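Local coordinates for hypothetical membrane protein (Corynebacterium glutamicum, PDB 6JS9), which binds heme through its N-terminal HtaA domain, the part described here, and probably takes part in heme transfer during corynebacterial heme uptake, at residues Lys93-Gly98 / Gln102-Leu107. Residues are numbered along the deposited sequence; the frame is centred on the assembly and turned at random.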
# COMPACT_ATOMS: atom_id res chain seq x y z
N LYS A 93 0.46 6.88 -1.37
CA LYS A 93 1.41 7.96 -1.17
C LYS A 93 2.54 7.47 -0.27
O LYS A 93 2.33 6.66 0.62
CB LYS A 93 0.77 9.19 -0.50
CG LYS A 93 -0.43 9.71 -1.24
CD LYS A 93 -1.18 10.74 -0.43
CE LYS A 93 -2.55 10.96 -1.05
NZ LYS A 93 -3.28 12.14 -0.50
N MET A 94 3.74 7.99 -0.50
CA MET A 94 4.85 7.74 0.40
C MET A 94 5.31 9.07 0.96
O MET A 94 5.64 9.99 0.20
CB MET A 94 5.98 7.01 -0.31
CG MET A 94 6.87 6.24 0.62
SD MET A 94 7.78 4.97 -0.25
CE MET A 94 8.85 4.42 1.07
N VAL A 95 5.28 9.20 2.29
CA VAL A 95 5.68 10.42 2.99
C VAL A 95 7.03 10.16 3.64
O VAL A 95 7.15 9.29 4.52
CB VAL A 95 4.64 10.84 4.04
CG1 VAL A 95 5.01 12.20 4.66
CG2 VAL A 95 3.24 10.89 3.44
N PHE A 96 8.06 10.91 3.22
CA PHE A 96 9.43 10.66 3.64
C PHE A 96 9.85 11.60 4.77
O PHE A 96 9.53 12.79 4.76
CB PHE A 96 10.41 10.82 2.48
CG PHE A 96 10.15 9.89 1.33
CD1 PHE A 96 9.23 10.23 0.35
CD2 PHE A 96 10.85 8.70 1.21
CE1 PHE A 96 9.00 9.40 -0.72
CE2 PHE A 96 10.62 7.87 0.14
CZ PHE A 96 9.70 8.22 -0.83
N ASN A 97 10.61 11.05 5.72
CA ASN A 97 11.25 11.82 6.79
C ASN A 97 12.63 11.19 7.02
O ASN A 97 12.82 10.37 7.93
CB ASN A 97 10.38 11.84 8.05
CG ASN A 97 11.10 12.37 9.26
OD1 ASN A 97 12.13 13.04 9.15
ND2 ASN A 97 10.57 12.07 10.44
N GLY A 98 13.60 11.56 6.18
CA GLY A 98 14.92 10.98 6.27
C GLY A 98 14.98 9.48 6.02
O GLY A 98 14.62 9.01 4.93
N GLN A 102 6.24 6.84 5.64
CA GLN A 102 4.92 6.27 5.88
C GLN A 102 4.27 5.93 4.54
O GLN A 102 4.42 6.68 3.57
CB GLN A 102 4.05 7.25 6.64
CG GLN A 102 4.58 7.52 8.02
CD GLN A 102 3.71 8.48 8.77
OE1 GLN A 102 3.45 9.59 8.31
NE2 GLN A 102 3.26 8.06 9.95
N LEU A 103 3.58 4.81 4.49
CA LEU A 103 2.80 4.43 3.32
C LEU A 103 1.34 4.76 3.61
O LEU A 103 0.75 4.19 4.53
CB LEU A 103 2.96 2.94 3.01
CG LEU A 103 4.27 2.48 2.38
CD1 LEU A 103 4.36 0.96 2.31
CD2 LEU A 103 4.43 3.08 0.99
N VAL A 104 0.77 5.69 2.84
CA VAL A 104 -0.58 6.19 3.06
C VAL A 104 -1.46 5.76 1.89
O VAL A 104 -1.03 5.80 0.74
CB VAL A 104 -0.56 7.72 3.20
CG1 VAL A 104 -1.96 8.26 3.47
CG2 VAL A 104 0.39 8.10 4.32
N VAL A 105 -2.68 5.30 2.20
CA VAL A 105 -3.61 4.81 1.19
C VAL A 105 -5.01 5.31 1.50
O VAL A 105 -5.34 5.71 2.62
CB VAL A 105 -3.64 3.26 1.10
CG1 VAL A 105 -2.25 2.69 0.79
CG2 VAL A 105 -4.20 2.67 2.36
N ASP A 106 -5.85 5.29 0.47
CA ASP A 106 -7.29 5.36 0.63
C ASP A 106 -7.81 3.94 0.55
O ASP A 106 -7.36 3.14 -0.28
CB ASP A 106 -7.94 6.23 -0.45
CG ASP A 106 -7.68 7.73 -0.28
OD1 ASP A 106 -7.03 8.15 0.70
OD2 ASP A 106 -8.15 8.50 -1.14
N LEU A 107 -8.75 3.61 1.43
CA LEU A 107 -9.31 2.27 1.49
C LEU A 107 -10.82 2.35 1.32
O LEU A 107 -11.48 3.22 1.90
CB LEU A 107 -8.99 1.58 2.83
CG LEU A 107 -7.60 0.98 3.01
CD1 LEU A 107 -7.53 0.28 4.34
CD2 LEU A 107 -7.28 0.01 1.89
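Lys93 N donates a hydrogen bond of 2.8 Å to Val104 O, and Val104 N returns one of 2.9 Å to Lys93 O, closing the first hydrogen-bonded pair. The second joins Val95 and Gln102, where Gln102 N meets Val95 O at 2.8 Å and Val95 N donates to Gln102 O. That oxygen also receives a CA-H...O contact from Met94, 3.4 Å from Met94 CA to Gln102 O. Met94 and Leu103 form the non-hydrogen-bonded pair between them. With CG anti to the backbone N (chi1 -156°) and the chain extended beyond it, Met94 brings both CG and SD to 4.0 Å from Leu103 CD2. These two side chains cross on the buried face, where Phe68 and Leu149 also touch Met94 and Val134 touches Leu103. On the more exposed face, the CG2 methyls of Val95 and Val104 meet diagonally at 4.1 Å, while Lys93 places CB 4.2 Å from Val104 CB. The extended Lys93 chain carries its ammonium toward weak, long ion pairs with Glu67 and Asp128. The alternation is that of antiparallel strands, here consecutive strands 82-97 and 100-110, joined by a short turn as a beta hairpin in the HtaA domain's large antiparallel sheet, away from the heme site.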